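Local coordinates for protein ATP grasp ligase (Microcystis aeruginosa MRC, PDB 5IG9) that probably catalyses, as an ATP-grasp ligase of the MvdD family, the ATP-dependent formation of ring-closing ester bonds in a microviridin precursor peptide, at residues V6-D11 and Y72-Y77; N12-L17 and G299-L304; P16-A21 and Q315-I320; I218-E223 and G278-I283; Q224-A229 and F311-A316. All blocks are in the same frame, centred on the assembly; numbering follows the deposited sequence.

Contact 1: residues V6-D11 and Y72-Y77; sequences VTFSRD and YRRMRY
The backbones of Val-6 and Arg-74 meet where strand 3-7 runs out into a loop: Arg-74 N donates to Val-6 O at 2.6 Å, with a fairly straight N-H...O angle of 157°. The same carbonyl receives a weak second bond from Arg-73 N. Thr-7 CA then lies beside Arg-74 O, 3.2 Å away, in a CA-H...O contact, and residues 8-11 fold into a type I turn.

Two side-chain clusters grow from this frame. Asp-11 meets Arg-73 in a nearly coplanar salt bridge, their planes 8° apart; NE approaches the syn lone pair of OD2 at 3.2 Å, while the bond from NH2 to OD1 is weak and long. Arg-73 NH2 has its stronger partner in Glu-300, which also forms a salt bridge with Arg-74 NH2, while Arg-74 NH1 donates to Val-298 O. The Arg-74 guanidinium lies over a face of the Arg-73 guanidinium, and the shared carboxylate would probably help offset their like charges. Phe-8 is sandwiched. Arg-76 CG sits over one face, 3.9 Å from the ring centroid, and its CZ makes a cation-pi contact at 4.8 Å; Arg-10 C and Asp-11 N cover the other face.

In this Rossmann-like pre-ATP-grasp domain, strand 3-7 is flanked by strands 29-33 and 69-72. Ile-15 of helix 14-23 packs on Thr-7 and Arg-73, while Tyr-77 turns to helix 87-107.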
# COMPACT_ATOMS: atom_id res chain seq x y z
N VAL A 6 -6.64 -12.38 10.29
CA VAL A 6 -5.41 -11.59 10.32
C VAL A 6 -5.64 -10.41 11.26
O VAL A 6 -6.30 -9.43 10.91
CB VAL A 6 -5.02 -11.12 8.92
CG1 VAL A 6 -3.69 -10.40 8.95
CG2 VAL A 6 -4.98 -12.30 7.96
N THR A 7 -5.08 -10.51 12.47
CA THR A 7 -5.28 -9.48 13.48
C THR A 7 -3.98 -9.23 14.24
O THR A 7 -2.89 -9.44 13.70
CB THR A 7 -6.40 -9.89 14.45
OG1 THR A 7 -6.47 -8.94 15.52
CG2 THR A 7 -6.13 -11.27 15.02
N PHE A 8 -4.09 -8.77 15.49
CA PHE A 8 -2.94 -8.63 16.37
C PHE A 8 -3.40 -8.90 17.80
O PHE A 8 -4.59 -9.03 18.07
CB PHE A 8 -2.28 -7.24 16.22
CG PHE A 8 -3.08 -6.10 16.79
CD1 PHE A 8 -4.34 -5.79 16.30
CD2 PHE A 8 -2.55 -5.31 17.79
CE1 PHE A 8 -5.06 -4.73 16.82
CE2 PHE A 8 -3.26 -4.25 18.31
CZ PHE A 8 -4.52 -3.96 17.82
N SER A 9 -2.42 -9.01 18.70
CA SER A 9 -2.71 -9.52 20.04
C SER A 9 -3.57 -8.56 20.86
O SER A 9 -4.37 -9.00 21.68
CB SER A 9 -1.40 -9.81 20.78
OG SER A 9 -0.59 -8.65 20.85
N ARG A 10 -3.42 -7.25 20.66
CA ARG A 10 -4.17 -6.26 21.43
C ARG A 10 -5.46 -5.83 20.74
O ARG A 10 -6.00 -4.77 21.07
CB ARG A 10 -3.29 -5.04 21.72
CG ARG A 10 -2.07 -5.33 22.59
CD ARG A 10 -1.32 -4.05 22.93
NE ARG A 10 -1.57 -3.59 24.30
CZ ARG A 10 -2.48 -2.68 24.63
NH1 ARG A 10 -3.25 -2.13 23.70
NH2 ARG A 10 -2.63 -2.32 25.90
N ASP A 11 -5.97 -6.63 19.80
CA ASP A 11 -7.24 -6.30 19.18
C ASP A 11 -8.38 -6.50 20.17
O ASP A 11 -8.24 -7.16 21.20
CB ASP A 11 -7.47 -7.16 17.93
CG ASP A 11 -8.31 -6.45 16.89
OD1 ASP A 11 -8.93 -5.42 17.21
OD2 ASP A 11 -8.37 -6.94 15.74
N TYR A 72 -9.24 -10.16 6.51
CA TYR A 72 -8.17 -9.17 6.48
C TYR A 72 -8.53 -8.05 7.45
O TYR A 72 -8.98 -6.97 7.08
CB TYR A 72 -7.97 -8.65 5.05
CG TYR A 72 -6.71 -7.86 4.82
CD1 TYR A 72 -5.47 -8.36 5.18
CD2 TYR A 72 -6.76 -6.62 4.21
CE1 TYR A 72 -4.31 -7.64 4.96
CE2 TYR A 72 -5.61 -5.89 3.98
CZ TYR A 72 -4.39 -6.40 4.35
OH TYR A 72 -3.24 -5.68 4.13
N ARG A 73 -8.32 -8.34 8.74
CA ARG A 73 -8.84 -7.50 9.83
C ARG A 73 -7.82 -6.44 10.25
O ARG A 73 -7.94 -5.27 9.89
CB ARG A 73 -9.27 -8.39 11.00
CG ARG A 73 -9.44 -7.70 12.34
CD ARG A 73 -10.56 -6.68 12.36
NE ARG A 73 -10.64 -6.04 13.66
CZ ARG A 73 -11.47 -5.04 13.96
NH1 ARG A 73 -12.29 -4.57 13.03
NH2 ARG A 73 -11.47 -4.53 15.18
N ARG A 74 -6.79 -6.84 11.01
CA ARG A 74 -5.82 -5.91 11.56
C ARG A 74 -4.42 -6.33 11.17
O ARG A 74 -4.07 -7.52 11.24
CB ARG A 74 -5.94 -5.82 13.09
CG ARG A 74 -6.40 -4.46 13.59
CD ARG A 74 -7.32 -3.80 12.58
NE ARG A 74 -8.30 -2.93 13.22
CZ ARG A 74 -9.27 -2.29 12.57
NH1 ARG A 74 -9.37 -2.42 11.25
NH2 ARG A 74 -10.12 -1.53 13.23
N MET A 75 -3.61 -5.37 10.75
CA MET A 75 -2.27 -5.63 10.23
C MET A 75 -1.26 -4.83 11.06
O MET A 75 -1.02 -3.65 10.79
CB MET A 75 -2.18 -5.27 8.75
CG MET A 75 -3.14 -6.05 7.87
SD MET A 75 -4.87 -5.54 8.00
CE MET A 75 -4.75 -3.80 7.60
N ARG A 76 -0.67 -5.48 12.06
CA ARG A 76 0.35 -4.84 12.89
C ARG A 76 1.65 -5.64 12.85
O ARG A 76 2.11 -6.14 13.88
CB ARG A 76 -0.16 -4.70 14.33
CG ARG A 76 -1.46 -3.93 14.45
CD ARG A 76 -1.32 -2.53 13.88
NE ARG A 76 -2.62 -1.90 13.68
CZ ARG A 76 -3.24 -1.16 14.59
NH1 ARG A 76 -2.68 -0.95 15.78
NH2 ARG A 76 -4.43 -0.63 14.32
N TYR A 77 2.26 -5.74 11.67
CA TYR A 77 3.36 -6.67 11.46
C TYR A 77 4.57 -6.30 12.32
O TYR A 77 5.14 -5.22 12.17
CB TYR A 77 3.75 -6.70 9.99
CG TYR A 77 2.58 -6.84 9.04
CD1 TYR A 77 1.93 -8.05 8.89
CD2 TYR A 77 2.15 -5.75 8.29
CE1 TYR A 77 0.86 -8.17 8.02
CE2 TYR A 77 1.09 -5.87 7.42
CZ TYR A 77 0.45 -7.08 7.29
OH TYR A 77 -0.61 -7.20 6.42

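Contact 2: residues N12-L17 and G299-L304; sequences NESIPL and GEFFWL
Asn-12 and Glu-300 reach toward each other tip to tip across the junction between the pre-ATP-grasp domain and the C-terminal part of the chain, at a helix-capping motif that opens helix 14-23. Asn-12 ND2 donates to Glu-300 OE2 at 2.9 Å. This bond is bent, 132° at the hydrogen, and the donor comes from above the carboxylate plane; a second bond, from ND2 to OE1, is weak. The amide and carboxylate planes stand 59° apart.

Beside this pair the Phe-302 ring carries the largest share of the interface. Asn-12 CG lies over one of its faces, with ND2 3.4 Å from Phe-302 CE1, and Glu-13 swings OE1 obliquely to 3.3 Å from Phe-302 CD2. Ser-14 CB rests obliquely on the Phe-301 ring, 3.7 Å from CZ.

Further out, Arg-73 and Arg-74 both form salt bridges to Glu-300 OE2 and probably fix the carboxylate that Asn-12 reads, while Phe-301 continues onto Trp-71 and helix 313-323. The Asn-12 amide is itself held from within its own segment. CG lies between the backbone N and the carbonyl carbon (chi1 54°), and OD1 accepts the capping bond from Ser-14 N at 3.1 Å.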
# COMPACT_ATOMS: atom_id res chain seq x y z
N ASN A 12 -9.53 -5.92 19.84
CA ASN A 12 -10.62 -5.79 20.79
C ASN A 12 -11.54 -7.01 20.72
O ASN A 12 -11.14 -8.07 20.22
CB ASN A 12 -11.36 -4.47 20.55
CG ASN A 12 -11.83 -4.30 19.12
OD1 ASN A 12 -12.24 -5.27 18.47
ND2 ASN A 12 -11.78 -3.07 18.62
N GLU A 13 -12.77 -6.87 21.20
CA GLU A 13 -13.71 -7.97 21.33
C GLU A 13 -14.33 -8.39 20.01
O GLU A 13 -15.17 -9.30 20.00
CB GLU A 13 -14.81 -7.60 22.33
CG GLU A 13 -14.32 -7.04 23.66
CD GLU A 13 -13.92 -5.57 23.58
OE1 GLU A 13 -14.55 -4.81 22.81
OE2 GLU A 13 -12.96 -5.17 24.27
N SER A 14 -13.97 -7.75 18.90
CA SER A 14 -14.51 -8.15 17.61
C SER A 14 -14.03 -9.55 17.23
O SER A 14 -14.77 -10.32 16.61
CB SER A 14 -14.11 -7.15 16.53
OG SER A 14 -13.98 -5.84 17.07
N ILE A 15 -12.79 -9.89 17.60
CA ILE A 15 -12.19 -11.18 17.25
C ILE A 15 -12.95 -12.32 17.92
O ILE A 15 -13.41 -13.23 17.21
CB ILE A 15 -10.70 -11.21 17.61
CG1 ILE A 15 -10.00 -9.98 17.04
CG2 ILE A 15 -10.06 -12.48 17.09
CD1 ILE A 15 -10.14 -9.87 15.54
N PRO A 16 -13.10 -12.35 19.26
CA PRO A 16 -13.84 -13.48 19.86
C PRO A 16 -15.30 -13.52 19.44
O PRO A 16 -15.89 -14.60 19.43
CB PRO A 16 -13.69 -13.23 21.36
CG PRO A 16 -13.50 -11.78 21.48
CD PRO A 16 -12.68 -11.39 20.29
N LEU A 17 -15.89 -12.38 19.09
CA LEU A 17 -17.26 -12.37 18.61
C LEU A 17 -17.39 -13.13 17.30
O LEU A 17 -18.39 -13.82 17.06
CB LEU A 17 -17.75 -10.93 18.44
CG LEU A 17 -18.41 -10.28 19.64
CD1 LEU A 17 -18.41 -8.77 19.47
CD2 LEU A 17 -19.83 -10.80 19.80
N GLY A 299 -12.72 -0.37 8.95
CA GLY A 299 -13.23 0.37 10.08
C GLY A 299 -13.89 -0.52 11.11
O GLY A 299 -14.34 -1.63 10.83
N GLU A 300 -13.95 0.00 12.34
CA GLU A 300 -14.46 -0.75 13.47
C GLU A 300 -15.98 -0.91 13.39
O GLU A 300 -16.66 -0.26 12.59
CB GLU A 300 -14.08 -0.06 14.78
CG GLU A 300 -12.63 -0.25 15.19
CD GLU A 300 -12.35 -1.63 15.75
OE1 GLU A 300 -13.31 -2.42 15.87
OE2 GLU A 300 -11.18 -1.92 16.06
N PHE A 301 -16.50 -1.81 14.21
CA PHE A 301 -17.94 -2.05 14.21
C PHE A 301 -18.41 -2.49 15.58
O PHE A 301 -19.61 -2.47 15.86
CB PHE A 301 -18.29 -3.11 13.15
CG PHE A 301 -17.78 -4.50 13.48
CD1 PHE A 301 -18.56 -5.38 14.22
CD2 PHE A 301 -16.55 -4.93 13.01
CE1 PHE A 301 -18.11 -6.65 14.51
CE2 PHE A 301 -16.09 -6.21 13.29
CZ PHE A 301 -16.87 -7.07 14.04
N PHE A 302 -17.47 -2.90 16.44
CA PHE A 302 -17.85 -3.51 17.71
C PHE A 302 -18.64 -2.55 18.59
O PHE A 302 -19.50 -2.99 19.36
CB PHE A 302 -16.60 -4.01 18.44
CG PHE A 302 -15.89 -2.95 19.24
CD1 PHE A 302 -15.07 -2.03 18.62
CD2 PHE A 302 -16.06 -2.89 20.61
CE1 PHE A 302 -14.42 -1.06 19.36
CE2 PHE A 302 -15.43 -1.92 21.35
CZ PHE A 302 -14.60 -1.00 20.73
N TRP A 303 -18.39 -1.24 18.50
CA TRP A 303 -19.10 -0.31 19.36
C TRP A 303 -20.53 -0.05 18.90
O TRP A 303 -21.27 0.63 19.60
CB TRP A 303 -18.34 1.01 19.47
CG TRP A 303 -17.93 1.61 18.17
CD1 TRP A 303 -16.78 1.37 17.48
CD2 TRP A 303 -18.66 2.57 17.39
NE1 TRP A 303 -16.75 2.11 16.32
CE2 TRP A 303 -17.90 2.86 16.25
CE3 TRP A 303 -19.90 3.21 17.56
CZ2 TRP A 303 -18.32 3.76 15.27
CZ3 TRP A 303 -20.32 4.11 16.59
CH2 TRP A 303 -19.53 4.37 15.46
N LEU A 304 -20.91 -0.58 17.73
CA LEU A 304 -22.31 -0.58 17.31
C LEU A 304 -23.01 -1.89 17.64
O LEU A 304 -24.23 -1.97 17.48
CB LEU A 304 -22.40 -0.32 15.80
CG LEU A 304 -22.21 1.11 15.32
CD1 LEU A 304 -22.40 1.18 13.82
CD2 LEU A 304 -23.18 2.04 16.03

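Contact 3: residues P16-A21 and Q315-I320; sequences PLVIKA and QAIAEI
Val-18 and Ala-318 mark the nearest backbone approach of two helices, segments 16-21 and 315-320, whose short axes come within 8.5 Å and cross at -50°. Small side chains permit this spacing. Ala-21 CB touches Ala-318 CB at 3.6 Å, methyl to methyl, and Val-18 holds CG1 near the same Ala-318 CB, 4.2 Å away. On the inner side Val-18 CG2 meets Ile-317 CG2 more loosely, and both residues pack on Trp-71 of the parallel sheet.

At the outer margin Gln-315 bends back at chi2 (62°), and its OE1 lies 3.7 Å from Ala-21 CB. Its NE2 donates along its own helix to Glu-319 OE2 at 3.1 Å, close to the amide plane, a bond that would hold the amide against rotation. An alanine at Gln-315 would probably leave the Glu-319 carboxylate without this donor and Ala-21 less covered at its outer flank. Contact between the helices is thus apolar and dependent on shape, with polarity kept to one margin.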
# COMPACT_ATOMS: atom_id res chain seq x y z
N PRO A 16 -13.10 -12.35 19.26
CA PRO A 16 -13.84 -13.48 19.86
C PRO A 16 -15.30 -13.52 19.44
O PRO A 16 -15.89 -14.60 19.43
CB PRO A 16 -13.69 -13.23 21.36
CG PRO A 16 -13.50 -11.78 21.48
CD PRO A 16 -12.68 -11.39 20.29
N LEU A 17 -15.89 -12.38 19.09
CA LEU A 17 -17.26 -12.37 18.61
C LEU A 17 -17.39 -13.13 17.30
O LEU A 17 -18.39 -13.82 17.06
CB LEU A 17 -17.75 -10.93 18.44
CG LEU A 17 -18.41 -10.28 19.64
CD1 LEU A 17 -18.41 -8.77 19.47
CD2 LEU A 17 -19.83 -10.80 19.80
N VAL A 18 -16.38 -13.04 16.43
CA VAL A 18 -16.45 -13.67 15.12
C VAL A 18 -16.06 -15.14 15.20
O VAL A 18 -16.69 -15.99 14.57
CB VAL A 18 -15.57 -12.91 14.12
CG1 VAL A 18 -15.51 -13.65 12.79
CG2 VAL A 18 -16.10 -11.50 13.91
N ILE A 19 -15.01 -15.46 15.96
CA ILE A 19 -14.55 -16.85 16.02
C ILE A 19 -15.63 -17.73 16.63
O ILE A 19 -15.82 -18.88 16.21
CB ILE A 19 -13.22 -16.96 16.79
CG1 ILE A 19 -13.42 -16.71 18.29
CG2 ILE A 19 -12.20 -15.98 16.24
CD1 ILE A 19 -12.18 -16.98 19.11
N LYS A 20 -16.36 -17.21 17.62
CA LYS A 20 -17.39 -18.02 18.26
C LYS A 20 -18.60 -18.19 17.35
O LYS A 20 -19.23 -19.26 17.33
CB LYS A 20 -17.80 -17.39 19.59
CG LYS A 20 -16.68 -17.37 20.62
CD LYS A 20 -17.20 -16.98 21.99
CE LYS A 20 -16.07 -16.56 22.91
NZ LYS A 20 -14.90 -17.48 22.81
N ALA A 21 -18.93 -17.16 16.58
CA ALA A 21 -19.99 -17.30 15.59
C ALA A 21 -19.57 -18.21 14.44
O ALA A 21 -20.40 -18.91 13.86
CB ALA A 21 -20.41 -15.93 15.06
N GLN A 315 -22.13 -11.53 13.56
CA GLN A 315 -22.82 -12.67 12.96
C GLN A 315 -22.78 -12.58 11.44
O GLN A 315 -22.53 -13.58 10.76
CB GLN A 315 -24.26 -12.74 13.47
CG GLN A 315 -25.03 -13.94 12.96
CD GLN A 315 -24.43 -15.25 13.41
OE1 GLN A 315 -24.01 -15.40 14.56
NE2 GLN A 315 -24.38 -16.22 12.50
N ALA A 316 -23.03 -11.39 10.89
CA ALA A 316 -23.05 -11.25 9.44
C ALA A 316 -21.66 -11.47 8.85
O ALA A 316 -21.53 -12.04 7.76
CB ALA A 316 -23.58 -9.87 9.05
N ILE A 317 -20.62 -11.02 9.55
CA ILE A 317 -19.26 -11.22 9.07
C ILE A 317 -18.90 -12.70 9.09
O ILE A 317 -18.36 -13.23 8.12
CB ILE A 317 -18.27 -10.40 9.92
CG1 ILE A 317 -18.50 -8.90 9.70
CG2 ILE A 317 -16.83 -10.77 9.58
CD1 ILE A 317 -17.59 -8.03 10.52
N ALA A 318 -19.20 -13.38 10.20
CA ALA A 318 -18.92 -14.80 10.30
C ALA A 318 -19.68 -15.59 9.24
O ALA A 318 -19.17 -16.60 8.73
CB ALA A 318 -19.26 -15.31 11.69
N GLU A 319 -20.89 -15.15 8.88
CA GLU A 319 -21.65 -15.87 7.87
C GLU A 319 -21.01 -15.73 6.49
O GLU A 319 -20.81 -16.73 5.79
CB GLU A 319 -23.10 -15.37 7.85
CG GLU A 319 -23.93 -15.85 9.04
CD GLU A 319 -25.36 -15.34 9.02
OE1 GLU A 319 -25.74 -14.66 8.04
OE2 GLU A 319 -26.11 -15.63 9.98
N ILE A 320 -20.68 -14.51 6.08
CA ILE A 320 -20.09 -14.33 4.76
C ILE A 320 -18.70 -14.95 4.70
O ILE A 320 -18.22 -15.32 3.62
CB ILE A 320 -20.07 -12.84 4.36
CG1 ILE A 320 -19.85 -12.68 2.86
CG2 ILE A 320 -18.98 -12.09 5.12
CD1 ILE A 320 -19.87 -11.25 2.39

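Contact 4: residues I218-E223 and G278-I283; sequences ITIVGE and GAIDMI
Ile-218 and Ile-280 form the tight part of this contact. Ile-280 N donates to Ile-218 O at 2.7 Å, and Ile-218 N returns the bond to Ile-280 O at 2.9 Å. On the same face, Ile-218 CD1 packs against Met-282 SD at 3.6 Å. Ile-220, with CD1 carried outward by an extended chi2 (175°), meets Ile-280 CD1 at 3.8 Å. Leu-266 and Met-270 of helix 260-273 cover this isoleucine face.

The strands are antiparallel neighbours at the heart of the sheet of the ATP-grasp C-terminal region, 214-221 lying between 224-231 and 277-284. On the opposite face, the non-hydrogen-bonded pair Thr-219 and Ala-279 carries small side chains that do not touch each other; Thr-219 CG2 comes nearest to Gly-278 O, 4.1 Å away.

Toward Gly-222 the pairing is uneven: Ile-220 N donates to Gly-278 O at 3.0 Å, but the return bond from Gly-278 N to Ile-220 O, 3.2 Å, bends to 137° at the hydrogen. Beyond it the chain turns in a beta hairpin toward strand 224-231, Gly-222 taking a positive phi (72°) and keeping a backbone bond to Asn-276, while Glu-223 is exposed to solvent.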
# COMPACT_ATOMS: atom_id res chain seq x y z
N ILE A 218 -22.39 3.78 8.82
CA ILE A 218 -22.98 2.78 7.94
C ILE A 218 -21.98 1.64 7.77
O ILE A 218 -20.88 1.85 7.23
CB ILE A 218 -23.37 3.38 6.58
CG1 ILE A 218 -24.26 4.60 6.81
CG2 ILE A 218 -24.04 2.35 5.70
CD1 ILE A 218 -24.46 5.45 5.59
N THR A 219 -22.35 0.45 8.21
CA THR A 219 -21.53 -0.74 8.10
C THR A 219 -22.19 -1.69 7.12
O THR A 219 -23.35 -2.08 7.30
CB THR A 219 -21.34 -1.41 9.46
OG1 THR A 219 -20.87 -0.45 10.41
CG2 THR A 219 -20.33 -2.53 9.36
N ILE A 220 -21.46 -2.07 6.07
CA ILE A 220 -21.98 -2.91 5.00
C ILE A 220 -21.22 -4.23 5.02
O ILE A 220 -19.98 -4.24 5.03
CB ILE A 220 -21.85 -2.23 3.63
CG1 ILE A 220 -22.70 -0.96 3.60
CG2 ILE A 220 -22.26 -3.19 2.52
CD1 ILE A 220 -22.55 -0.16 2.33
N VAL A 221 -21.96 -5.34 5.03
CA VAL A 221 -21.38 -6.68 4.95
C VAL A 221 -22.03 -7.38 3.77
O VAL A 221 -23.19 -7.81 3.85
CB VAL A 221 -21.60 -7.48 6.24
CG1 VAL A 221 -20.82 -8.78 6.18
CG2 VAL A 221 -21.20 -6.66 7.46
N GLY A 222 -21.29 -7.50 2.67
CA GLY A 222 -21.86 -8.03 1.44
C GLY A 222 -22.80 -7.03 0.81
O GLY A 222 -22.36 -6.06 0.20
N GLU A 223 -24.11 -7.27 0.97
CA GLU A 223 -25.12 -6.31 0.55
C GLU A 223 -26.09 -5.99 1.68
O GLU A 223 -27.17 -5.45 1.43
CB GLU A 223 -25.88 -6.81 -0.68
CG GLU A 223 -25.02 -6.88 -1.94
CD GLU A 223 -25.83 -7.18 -3.19
OE1 GLU A 223 -26.81 -7.95 -3.10
OE2 GLU A 223 -25.49 -6.64 -4.26
N GLY A 278 -17.26 -2.66 4.74
CA GLY A 278 -16.90 -1.26 4.74
C GLY A 278 -17.59 -0.45 5.81
O GLY A 278 -18.79 -0.62 6.04
N ALA A 279 -16.85 0.43 6.48
CA ALA A 279 -17.43 1.36 7.44
C ALA A 279 -17.48 2.74 6.78
O ALA A 279 -16.43 3.34 6.51
CB ALA A 279 -16.62 1.39 8.73
N ILE A 280 -18.69 3.22 6.53
CA ILE A 280 -18.92 4.45 5.78
C ILE A 280 -19.41 5.53 6.74
O ILE A 280 -20.26 5.28 7.59
CB ILE A 280 -19.93 4.24 4.64
CG1 ILE A 280 -19.45 3.12 3.72
CG2 ILE A 280 -20.16 5.54 3.87
CD1 ILE A 280 -20.35 2.89 2.53
N ASP A 281 -18.86 6.73 6.58
CA ASP A 281 -19.24 7.89 7.37
C ASP A 281 -20.02 8.86 6.49
O ASP A 281 -19.55 9.23 5.41
CB ASP A 281 -18.01 8.58 7.96
CG ASP A 281 -17.37 7.77 9.07
OD1 ASP A 281 -18.09 6.98 9.71
OD2 ASP A 281 -16.16 7.94 9.33
N MET A 282 -21.20 9.25 6.95
CA MET A 282 -21.99 10.28 6.28
C MET A 282 -22.53 11.24 7.32
O MET A 282 -22.49 10.98 8.53
CB MET A 282 -23.14 9.68 5.46
CG MET A 282 -22.71 8.69 4.38
SD MET A 282 -24.09 8.18 3.34
CE MET A 282 -24.34 9.65 2.35
N ILE A 283 -23.01 12.38 6.84
CA ILE A 283 -23.70 13.36 7.68
C ILE A 283 -24.97 13.80 6.96
O ILE A 283 -25.06 13.76 5.73
CB ILE A 283 -22.83 14.59 8.01
CG1 ILE A 283 -22.37 15.28 6.73
CG2 ILE A 283 -21.63 14.19 8.86
CD1 ILE A 283 -21.62 16.56 6.97

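Contact 5: residues Q224-A229 and F311-A316; sequences QIFTAA and FPISQA
Phe-226 and Phe-311 make an offset edge-to-face pair, the edge of Phe-226 turned toward the face of Phe-311. Their centroids are 5.6 Å apart and their planes stand at 66°.

Two CH-pi contacts accompany it. Phe-226 CB sits over the centre of the Phe-311 ring, 4.2 Å from its centroid, while Ile-313 CG1 lies over a face of Phe-226, nearer the rim. Apolar touches fill in around them: Phe-226 CE2 meets Pro-312 CD at 4.0 Å, and Phe-226 CZ reaches Ala-316 CB at 4.2 Å. Ala-228 CB borders the Phe-311 ring in its plane, 3.9 Å from CE2. With an alanine at Phe-226, CB would still face Phe-311, but losing the ring would probably open a gap between Pro-312, Ile-313 and Ala-316.

Pro-312 centres an inverse gamma turn that leads into helix 313-323. Strand 224-231, placed between strands 214-221 and 254-255, thus backs onto the start of this helix, which also touches Val-221 through Ile-313 and helix 14-23 through Ser-314.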
# COMPACT_ATOMS: atom_id res chain seq x y z
N GLN A 224 -25.72 -6.32 2.92
CA GLN A 224 -26.51 -6.00 4.10
C GLN A 224 -26.01 -4.69 4.69
O GLN A 224 -24.80 -4.54 4.93
CB GLN A 224 -26.43 -7.13 5.13
CG GLN A 224 -27.43 -7.02 6.25
CD GLN A 224 -27.51 -8.29 7.06
OE1 GLN A 224 -26.73 -9.23 6.85
NE2 GLN A 224 -28.46 -8.34 7.99
N ILE A 225 -26.92 -3.75 4.93
CA ILE A 225 -26.57 -2.39 5.30
C ILE A 225 -27.07 -2.11 6.70
O ILE A 225 -28.28 -2.12 6.95
CB ILE A 225 -27.14 -1.37 4.30
CG1 ILE A 225 -26.78 -1.78 2.87
CG2 ILE A 225 -26.63 0.02 4.61
CD1 ILE A 225 -27.37 -0.89 1.82
N PHE A 226 -26.14 -1.84 7.62
CA PHE A 226 -26.46 -1.46 8.99
C PHE A 226 -26.20 0.03 9.15
O PHE A 226 -25.04 0.47 9.16
CB PHE A 226 -25.63 -2.26 9.99
CG PHE A 226 -25.76 -3.75 9.84
CD1 PHE A 226 -24.92 -4.45 8.99
CD2 PHE A 226 -26.71 -4.45 10.57
CE1 PHE A 226 -25.04 -5.82 8.86
CE2 PHE A 226 -26.83 -5.82 10.44
CZ PHE A 226 -25.99 -6.50 9.58
N THR A 227 -27.26 0.81 9.29
CA THR A 227 -27.17 2.26 9.37
C THR A 227 -27.52 2.72 10.78
O THR A 227 -28.59 2.38 11.30
CB THR A 227 -28.11 2.93 8.36
OG1 THR A 227 -27.78 2.49 7.04
CG2 THR A 227 -27.95 4.45 8.42
N ALA A 228 -26.63 3.51 11.37
CA ALA A 228 -26.83 4.07 12.70
C ALA A 228 -26.65 5.58 12.66
O ALA A 228 -25.76 6.09 11.96
CB ALA A 228 -25.86 3.44 13.71
N ALA A 229 -27.48 6.30 13.41
CA ALA A 229 -27.45 7.75 13.43
C ALA A 229 -27.36 8.26 14.86
O ALA A 229 -27.79 7.58 15.80
CB ALA A 229 -28.69 8.35 12.76
N PHE A 311 -26.07 -3.76 17.18
CA PHE A 311 -26.19 -4.38 15.86
C PHE A 311 -25.50 -5.74 15.83
O PHE A 311 -24.43 -5.91 16.42
CB PHE A 311 -25.60 -3.47 14.79
CG PHE A 311 -26.58 -2.49 14.21
CD1 PHE A 311 -27.82 -2.91 13.78
CD2 PHE A 311 -26.26 -1.15 14.09
CE1 PHE A 311 -28.73 -2.02 13.24
CE2 PHE A 311 -27.16 -0.25 13.56
CZ PHE A 311 -28.40 -0.68 13.14
N PRO A 312 -26.15 -6.73 15.11
CA PRO A 312 -25.45 -8.02 15.10
C PRO A 312 -24.59 -8.15 13.85
O PRO A 312 -24.91 -8.92 12.94
CB PRO A 312 -26.60 -9.03 15.05
CG PRO A 312 -27.61 -8.39 14.17
CD PRO A 312 -27.42 -6.89 14.27
N ILE A 313 -23.50 -7.39 13.81
CA ILE A 313 -22.59 -7.41 12.67
C ILE A 313 -21.63 -8.59 12.67
O ILE A 313 -21.34 -9.16 11.62
CB ILE A 313 -21.78 -6.10 12.59
CG1 ILE A 313 -22.72 -4.90 12.44
CG2 ILE A 313 -20.80 -6.16 11.43
CD1 ILE A 313 -22.24 -3.66 13.15
N SER A 314 -21.14 -8.96 13.85
CA SER A 314 -20.20 -10.08 13.94
C SER A 314 -20.82 -11.36 13.40
O SER A 314 -20.11 -12.20 12.82
CB SER A 314 -19.75 -10.27 15.39
OG SER A 314 -20.82 -10.74 16.19
N GLN A 315 -22.13 -11.53 13.56
CA GLN A 315 -22.82 -12.67 12.96
C GLN A 315 -22.78 -12.58 11.44
O GLN A 315 -22.53 -13.58 10.76
CB GLN A 315 -24.26 -12.74 13.47
CG GLN A 315 -25.03 -13.94 12.96
CD GLN A 315 -24.43 -15.25 13.41
OE1 GLN A 315 -24.01 -15.40 14.56
NE2 GLN A 315 -24.38 -16.22 12.50
N ALA A 316 -23.03 -11.39 10.89
CA ALA A 316 -23.05 -11.25 9.44
C ALA A 316 -21.66 -11.47 8.85
O ALA A 316 -21.53 -12.04 7.76
CB ALA A 316 -23.58 -9.87 9.05

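In the fold
From the N terminus, contact 1 closes first, joining the end of strand 3-7 to the loop after strand 69-72, about 60 residues on. Before it closes, helix 14-23 opens contacts 2 and 3, which therefore cross contact 1 and span some 280 to 290 residues to the C-terminal region. Contact 4 pairs strands 214-221 and 277-284 entirely within both long loops. Contact 5 starts on the next strand, 224-231, crosses contacts 4 and 2, and ends on helix 313-323, where contact 3 also ends. Contacts 1 and 2 meet through Glu-300. Together the contacts tie the Rossmann-like sheet to the antiparallel ATP-grasp sheet.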